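Long-range contacts in predicted aminoglycoside phosphotransferase (Brachybacterium faecium, PDB 5UXC), which phosphorylates macrolide antibiotics as a 2'-phosphotransferase of the aminoglycoside-kinase family, probably drawing the phosphate from GTP: residues A62-L67 with D215-A220; L75-P80 with E208-V213. All blocks are in the same frame, centred on the assembly; numbering follows the deposited sequence.

Contact 2 is nested within the loop that contact 1 closes, and their centres lie about 16 Å apart. Both join the chain around helix 58-71 to the run that passes from strand 209-213 into the metal-binding segment, and W216 couples them: its NE1 packs 3.8 Å from V79 CG1, and its CH2 lies 4.1 Å from L75 CD1. Contact 1 stands at the magnesium and the GDP phosphates, contact 2 at an azithromycin. The hydroxyl O2A of that azithromycin is 21.3 Å from GDP PB, which suggests that this copy of the drug is not poised for phosphate transfer.

Contact 1: residues A62-L67 with D215-A220. With MG (magnesium ion), chain B; GDP (guanosine-5'-diphosphate), chain C.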
loop_
_atom_site.group_PDB
_atom_site.type_symbol
_atom_site.label_atom_id
_atom_site.label_comp_id
_atom_site.label_asym_id
_atom_site.label_seq_id
_atom_site.Cartn_x
_atom_site.Cartn_y
_atom_site.Cartn_z
ATOM N N ALA A 62 6.333 14.342 3.339
ATOM C CA ALA A 62 7.467 14.549 4.226
ATOM C C ALA A 62 7.546 13.453 5.285
ATOM O O ALA A 62 8.640 12.969 5.589
ATOM C CB ALA A 62 7.390 15.925 4.867
ATOM N N VAL A 63 6.393 13.025 5.833
ATOM C CA VAL A 63 6.390 11.884 6.756
ATOM C C VAL A 63 6.901 10.630 6.061
ATOM O O VAL A 63 7.697 9.875 6.623
ATOM C CB VAL A 63 4.982 11.669 7.349
ATOM C CG1 VAL A 63 4.902 10.293 8.065
ATOM C CG2 VAL A 63 4.634 12.822 8.298
ATOM N N GLU A 64 6.419 10.355 4.847
ATOM C CA GLU A 64 6.879 9.161 4.144
ATOM C C GLU A 64 8.390 9.209 3.923
ATOM O O GLU A 64 9.102 8.212 4.095
ATOM C CB GLU A 64 6.140 9.000 2.812
ATOM C CG GLU A 64 6.573 7.742 2.026
ATOM C CD GLU A 64 5.884 7.595 0.667
ATOM O OE1 GLU A 64 5.096 8.490 0.284
ATOM O OE2 GLU A 64 6.184 6.621 -0.036
ATOM N N GLY A 65 8.914 10.381 3.597
ATOM C CA GLY A 65 10.355 10.479 3.458
ATOM C C GLY A 65 11.088 10.123 4.739
ATOM O O GLY A 65 12.133 9.457 4.694
ATOM N N ARG A 66 10.598 10.616 5.889
ATOM C CA ARG A 66 11.247 10.288 7.152
ATOM C C ARG A 66 11.177 8.787 7.398
ATOM O O ARG A 66 12.134 8.162 7.870
ATOM C CB ARG A 66 10.574 11.048 8.299
ATOM C CG ARG A 66 10.780 12.600 8.193
ATOM C CD ARG A 66 10.319 13.277 9.519
ATOM N NE ARG A 66 8.874 13.425 9.594
ATOM C CZ ARG A 66 8.190 14.390 8.978
ATOM N NH1 ARG A 66 8.828 15.290 8.230
ATOM N NH2 ARG A 66 6.875 14.468 9.110
ATOM N N LEU A 67 10.010 8.218 7.149
ATOM C CA LEU A 67 9.823 6.770 7.282
ATOM C C LEU A 67 10.874 6.001 6.462
ATOM O O LEU A 67 11.511 5.054 6.959
ATOM C CB LEU A 67 8.387 6.408 6.867
ATOM C CG LEU A 67 7.847 4.986 7.166
ATOM C CD1 LEU A 67 8.222 4.066 6.025
ATOM C CD2 LEU A 67 8.320 4.383 8.509
ATOM N N ASP A 215 5.934 2.442 -2.544
ATOM C CA ASP A 215 4.722 3.228 -2.212
ATOM C C ASP A 215 4.343 3.112 -0.752
ATOM O O ASP A 215 3.362 2.424 -0.367
ATOM C CB ASP A 215 3.522 2.822 -3.111
ATOM C CG ASP A 215 2.339 3.807 -3.035
ATOM O OD1 ASP A 215 2.588 4.916 -2.580
ATOM O OD2 ASP A 215 1.206 3.582 -3.545
ATOM N N TRP A 216 5.075 3.864 0.067
ATOM C CA TRP A 216 4.965 3.732 1.518
ATOM C C TRP A 216 4.074 4.805 2.140
ATOM O O TRP A 216 4.152 5.035 3.342
ATOM C CB TRP A 216 6.374 3.751 2.122
ATOM C CG TRP A 216 7.090 2.463 1.798
ATOM C CD1 TRP A 216 7.770 2.175 0.655
ATOM C CD2 TRP A 216 7.163 1.304 2.625
ATOM N NE1 TRP A 216 8.274 0.875 0.716
ATOM C CE2 TRP A 216 7.934 0.336 1.928
ATOM C CE3 TRP A 216 6.630 0.981 3.890
ATOM C CZ2 TRP A 216 8.178 -0.965 2.437
ATOM C CZ3 TRP A 216 6.905 -0.319 4.425
ATOM C CH2 TRP A 216 7.690 -1.254 3.700
ATOM N N THR A 217 3.222 5.456 1.342
ATOM C CA THR A 217 2.440 6.562 1.885
ATOM C C THR A 217 1.486 6.110 2.977
ATOM O O THR A 217 1.153 6.915 3.855
ATOM C CB THR A 217 1.672 7.258 0.765
ATOM O OG1 THR A 217 2.579 7.494 -0.323
ATOM C CG2 THR A 217 1.090 8.605 1.251
ATOM N N THR A 218 1.028 4.852 2.936
ATOM C CA THR A 218 0.032 4.368 3.895
ATOM C C THR A 218 0.644 3.747 5.158
ATOM O O THR A 218 -0.099 3.207 6.004
ATOM C CB THR A 218 -0.946 3.375 3.202
ATOM O OG1 THR A 218 -0.215 2.276 2.650
ATOM C CG2 THR A 218 -1.654 4.036 2.071
ATOM N N ALA A 219 1.954 3.844 5.333
ATOM C CA ALA A 219 2.630 3.162 6.431
ATOM C C ALA A 219 2.145 3.728 7.750
ATOM O O ALA A 219 1.895 4.929 7.879
ATOM C CB ALA A 219 4.177 3.330 6.312
ATOM N N ALA A 220 1.965 2.843 8.731
ATOM C CA ALA A 220 1.384 3.207 10.015
ATOM C C ALA A 220 1.711 2.086 10.995
ATOM O O ALA A 220 1.978 0.946 10.591
ATOM C CB ALA A 220 -0.137 3.406 9.882
HETATM MG MG MG B . 0.851 2.784 -5.487
HETATM P PB GDP C . 1.128 5.958 -6.713
HETATM O O1B GDP C . 0.326 4.733 -6.350
HETATM O O2B GDP C . 1.047 7.060 -5.744
HETATM O O3B GDP C . 0.589 6.395 -8.139
HETATM O O3A GDP C . 2.678 5.561 -6.838
HETATM P PA GDP C . 3.495 4.199 -6.813
HETATM O O1A GDP C . 4.675 4.519 -5.949
HETATM O O2A GDP C . 2.630 3.023 -6.404
HETATM O "O5'" GDP C . 4.053 3.952 -8.273
HETATM C "C5'" GDP C . 3.088 3.727 -9.309
HETATM C "C4'" GDP C . 3.469 2.530 -10.127
HETATM O "O4'" GDP C . 4.694 2.815 -10.796
HETATM C "C3'" GDP C . 3.776 1.294 -9.278
HETATM O "O3'" GDP C . 2.627 0.490 -8.909
HETATM C "C2'" GDP C . 4.675 0.512 -10.196
HETATM O "O2'" GDP C . 3.926 -0.078 -11.292
HETATM C "C1'" GDP C . 5.482 1.637 -10.864
HETATM N N9 GDP C . 6.747 1.934 -10.126
HETATM C C8 GDP C . 6.934 2.862 -9.172
HETATM N N7 GDP C . 8.245 2.844 -8.766
HETATM C C5 GDP C . 8.855 1.863 -9.473
HETATM C C6 GDP C . 10.193 1.270 -9.577
HETATM O O6 GDP C . 11.137 1.715 -8.886
HETATM N N1 GDP C . 10.399 0.280 -10.480
HETATM C C2 GDP C . 9.424 -0.202 -11.281
HETATM N N2 GDP C . 9.713 -1.186 -12.145
HETATM N N3 GDP C . 8.164 0.259 -11.233
HETATM C C4 GDP C . 7.843 1.261 -10.354
HETATM O O HOH W 1 0.231 1.960 -7.405
HETATM O O HOH W 2 -1.100 2.924 -4.767
#
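E64 of helix 58-71 presents its carboxylate to W216 and T217, just beyond a magnesium-binding aspartate. In a protein-kinase-like fold this helix probably corresponds to helix C, and D215-W216 probably to the start of the DFG motif; the contact illustrates how such a helix is tied to the metal-binding loop. CG of E64 stands anti to the backbone N (chi1 -179°) and the chain stays extended, carrying both oxygens over the beginning of the W216-A219 type I turn. The hydroxyl OG1 of T217, in the conformer described here, donates to E64 OE1 at 2.8 Å. The backbone N of W216 donates to E64 OE2 at 3.0 Å, though the bond is bent (137°). Both donors come from the same face of the carboxylate, roughly 50° out of its plane, so in this conformer the group is gripped at two points, which should restrain its rotation; the W216 N bond does not depend on the threonine rotamer.

One helical turn further on, L67 adds the apolar half. Its CD1 meets W216 CE3 at 4.1 Å, the leucine running nearly at a right angle to the tryptophan side chain, while its CG rests 4.1 Å from A219 CB. L68 and L71 also touch the indole, H195 packs against it edge-to-face, and its NE1 is bonded to V213 O. The segment so held begins with D215, which the contact probably helps to position. That carboxylate shares the magnesium with H202 NE2 and with oxygens from both phosphates of GDP: OD2 of D215 binds the metal at 2.1 Å.

Contact 2: residues L75-P80 with E208-V213; sequences LDVAVP and ERITAV. With ZIT (azithromycin), chain H.
V213 and V77 bury similar amounts of surface here, and A78, next in buried area, supplies the backbone bonds that join the two segments. The example is a loop docked on the edge of a sheet: residues 75-80, following helix 58-71, run along strand 209-213, joining it through one beta bridge of parallel type between A78 and A212. A78 N donates to T211 O at 3.0 Å, almost straight (170°), and V213 N donates back to A78 O, also at 3.0 Å, nearly in line with the C=O bond. A water bridges the segments, donating to D76 O and to I210 O. On its other side the strand has a classic beta bulge, where T211 and A212 both face L204.

V77 uses its two methyls separately. CG1, anti to the carbonyl carbon (chi1 -63°), lies 3.9 Å from I210 CG2 and close to the carbonyl of I210. CG2, wedged between the backbone N and carbonyl carbon, goes to V213 CG2, again at 3.9 Å. V127 of helix 118-132 packs on the same valine, so the loop after the probable helix C equivalent rests on the larger lobe, as in protein kinases. A78 CB adds a methyl contact with A212 CB, and L95 touches A78.

Azithromycin lies against the same two segments. L75 O accepts a hydrogen bond from azithromycin O2A at 3.0 Å, and T211 CG2 approaches azithromycin O14 at 3.3 Å. Backbone carbonyls thus do much of the polar work, while the valines make an apolar join behind them; the O2A bond to L75 uses a main-chain oxygen, so it probably depends chiefly on where the backbone is held.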
loop_
_atom_site.group_PDB
_atom_site.type_symbol
_atom_site.label_atom_id
_atom_site.label_comp_id
_atom_site.label_asym_id
_atom_site.label_seq_id
_atom_site.Cartn_x
_atom_site.Cartn_y
_atom_site.Cartn_z
ATOM N N LEU A 75 15.493 -3.730 6.064
ATOM C CA LEU A 75 14.802 -4.665 5.167
ATOM C C LEU A 75 15.774 -5.229 4.138
ATOM O O LEU A 75 16.594 -4.477 3.601
ATOM C CB LEU A 75 13.675 -4.000 4.393
ATOM C CG LEU A 75 12.557 -3.347 5.215
ATOM C CD1 LEU A 75 11.496 -2.760 4.288
ATOM C CD2 LEU A 75 11.953 -4.405 6.175
ATOM N N ASP A 76 15.622 -6.532 3.812
ATOM C CA ASP A 76 16.387 -7.167 2.740
ATOM C C ASP A 76 15.638 -7.130 1.399
ATOM O O ASP A 76 15.729 -8.066 0.583
ATOM C CB ASP A 76 16.739 -8.596 3.116
ATOM C CG ASP A 76 17.792 -8.656 4.165
ATOM O OD1 ASP A 76 18.674 -7.791 4.131
ATOM O OD2 ASP A 76 17.722 -9.565 5.015
ATOM N N VAL A 77 14.860 -6.094 1.186
ATOM C CA VAL A 77 14.374 -5.727 -0.130
ATOM C C VAL A 77 14.681 -4.238 -0.262
ATOM O O VAL A 77 14.774 -3.524 0.737
ATOM C CB VAL A 77 12.864 -5.968 -0.284
ATOM C CG1 VAL A 77 12.538 -7.484 -0.145
ATOM C CG2 VAL A 77 12.115 -5.167 0.739
ATOM N N ALA A 78 14.776 -3.752 -1.503
ATOM C CA ALA A 78 15.023 -2.324 -1.717
ATOM C C ALA A 78 13.752 -1.538 -1.438
ATOM O O ALA A 78 12.647 -2.015 -1.693
ATOM C CB ALA A 78 15.477 -2.054 -3.179
ATOM N N VAL A 79 13.892 -0.288 -0.978
ATOM C CA VAL A 79 12.745 0.623 -0.928
ATOM C C VAL A 79 13.168 1.922 -1.587
ATOM O O VAL A 79 14.373 2.153 -1.738
ATOM C CB VAL A 79 12.236 0.859 0.522
ATOM C CG1 VAL A 79 11.832 -0.502 1.190
ATOM C CG2 VAL A 79 13.308 1.564 1.451
ATOM N N PRO A 80 12.224 2.791 -1.971
ATOM C CA PRO A 80 12.617 3.989 -2.756
ATOM C C PRO A 80 13.596 4.859 -1.977
ATOM O O PRO A 80 13.383 5.138 -0.788
ATOM C CB PRO A 80 11.302 4.729 -2.991
ATOM C CG PRO A 80 10.220 3.500 -3.094
ATOM C CD PRO A 80 10.738 2.631 -1.941
ATOM N N GLU A 208 10.085 -14.735 -9.164
ATOM C CA GLU A 208 9.019 -14.877 -8.183
ATOM C C GLU A 208 9.442 -14.429 -6.794
ATOM O O GLU A 208 8.635 -14.500 -5.868
ATOM C CB GLU A 208 8.457 -16.315 -8.137
ATOM C CG GLU A 208 7.888 -16.743 -9.496
ATOM C CD GLU A 208 7.156 -18.066 -9.462
ATOM O OE1 GLU A 208 7.530 -18.969 -8.687
ATOM O OE2 GLU A 208 6.178 -18.192 -10.217
ATOM N N ARG A 209 10.648 -13.874 -6.631
ATOM C CA ARG A 209 11.079 -13.403 -5.319
ATOM C C ARG A 209 11.017 -11.879 -5.294
ATOM O O ARG A 209 11.384 -11.206 -6.276
ATOM C CB ARG A 209 12.515 -13.850 -5.014
ATOM C CG ARG A 209 12.686 -15.365 -4.941
ATOM C CD ARG A 209 14.110 -15.805 -4.637
ATOM N NE ARG A 209 14.214 -17.276 -4.668
ATOM C CZ ARG A 209 14.283 -17.993 -5.793
ATOM N NH1 ARG A 209 14.278 -17.379 -6.975
ATOM N NH2 ARG A 209 14.350 -19.323 -5.741
ATOM N N ILE A 210 10.664 -11.339 -4.142
ATOM C CA ILE A 210 10.498 -9.881 -4.022
ATOM C C ILE A 210 11.855 -9.191 -3.951
ATOM O O ILE A 210 12.699 -9.518 -3.099
ATOM C CB ILE A 210 9.650 -9.535 -2.792
ATOM C CG1 ILE A 210 8.223 -10.131 -2.976
ATOM C CG2 ILE A 210 9.509 -7.989 -2.618
ATOM C CD1 ILE A 210 7.359 -10.028 -1.633
ATOM N N THR A 211 12.053 -8.211 -4.835
ATOM C CA THR A 211 13.305 -7.461 -4.838
ATOM C C THR A 211 13.146 -6.084 -4.235
ATOM O O THR A 211 14.160 -5.454 -3.875
ATOM C CB THR A 211 13.791 -7.268 -6.276
ATOM O OG1 THR A 211 12.657 -6.908 -7.070
ATOM C CG2 THR A 211 14.393 -8.567 -6.852
ATOM N N ALA A 212 11.926 -5.563 -4.212
ATOM C CA ALA A 212 11.698 -4.183 -3.773
ATOM C C ALA A 212 10.239 -4.035 -3.409
ATOM O O ALA A 212 9.394 -4.713 -3.987
ATOM C CB ALA A 212 12.016 -3.177 -4.890
ATOM N N VAL A 213 9.956 -3.095 -2.507
ATOM C CA VAL A 213 8.596 -2.765 -2.092
ATOM C C VAL A 213 8.395 -1.258 -2.223
ATOM O O VAL A 213 9.195 -0.463 -1.692
ATOM C CB VAL A 213 8.311 -3.251 -0.658
ATOM C CG1 VAL A 213 6.852 -2.923 -0.283
ATOM C CG2 VAL A 213 8.521 -4.769 -0.632
HETATM C C1 ZIT H . 18.454 -8.961 -5.534
HETATM C C2 ZIT H . 18.124 -7.689 -4.683
HETATM C C3 ZIT H . 19.244 -7.500 -3.681
HETATM C C4 ZIT H . 18.658 -7.564 -2.239
HETATM C C5 ZIT H . 19.807 -7.611 -1.204
HETATM C C6 ZIT H . 20.064 -9.063 -0.842
HETATM C C7 ZIT H . 18.960 -9.625 0.079
HETATM C C8 ZIT H . 19.147 -11.140 0.449
HETATM C C9 ZIT H . 18.258 -12.083 -0.418
HETATM N N10 ZIT H . 18.896 -12.316 -1.807
HETATM C C11 ZIT H . 17.915 -12.728 -2.798
HETATM C C12 ZIT H . 18.253 -12.025 -4.118
HETATM C C13 ZIT H . 17.202 -12.128 -5.228
HETATM C C14 ZIT H . 17.623 -11.123 -6.284
HETATM C C15 ZIT H . 16.895 -11.330 -7.595
HETATM C C16 ZIT H . 17.310 -10.193 -8.584
HETATM C C17 ZIT H . 17.825 -6.575 -5.627
HETATM C C18 ZIT H . 17.748 -6.373 -2.079
HETATM C C19 ZIT H . 21.404 -9.119 -0.124
HETATM C C20 ZIT H . 18.755 -11.369 1.836
HETATM C C21 ZIT H . 20.034 -13.238 -1.663
HETATM C C22 ZIT H . 17.822 -14.244 -2.932
HETATM C C23 ZIT H . 15.804 -11.789 -4.694
HETATM O O1 ZIT H . 19.586 -9.258 -5.918
HETATM O O6 ZIT H . 20.141 -9.899 -2.001
HETATM O O12 ZIT H . 19.499 -12.462 -4.612
HETATM O O13 ZIT H . 17.169 -13.440 -5.826
HETATM O O14 ZIT H . 17.264 -9.809 -5.827
HETATM C C1A ZIT H . 20.007 -5.603 0.171
HETATM C C2A ZIT H . 19.318 -4.829 1.269
HETATM C C3A ZIT H . 19.962 -3.479 1.386
HETATM C C4A ZIT H . 21.433 -3.643 1.618
HETATM C C5A ZIT H . 22.107 -4.476 0.513
HETATM C C6A ZIT H . 23.524 -4.782 0.797
HETATM C C7A ZIT H . 19.511 -3.283 3.839
HETATM C C8A ZIT H . 19.618 -1.297 2.591
HETATM O O1A ZIT H . 19.458 -6.887 -0.007
HETATM O O2A ZIT H . 17.931 -4.617 0.921
HETATM N N3A ZIT H . 19.269 -2.741 2.508
HETATM O O5A ZIT H . 21.426 -5.777 0.485
HETATM C C1B ZIT H . 21.041 -6.382 -4.782
HETATM C C2B ZIT H . 21.441 -5.037 -5.293
HETATM C C3B ZIT H . 22.286 -4.265 -4.328
HETATM C C4B ZIT H . 23.415 -5.087 -3.814
HETATM C C5B ZIT H . 22.894 -6.346 -3.168
HETATM C C6B ZIT H . 24.050 -7.178 -2.676
HETATM C C7B ZIT H . 22.860 -2.980 -5.049
HETATM C C8B ZIT H . 20.368 -3.079 -3.472
HETATM O O1B ZIT H . 19.963 -6.262 -3.861
HETATM O O3B ZIT H . 21.490 -3.886 -3.188
HETATM O O4B ZIT H . 24.104 -4.338 -2.792
HETATM O O5B ZIT H . 22.135 -7.160 -4.132
HETATM O O HOH W 3 15.536 -9.225 -2.108
#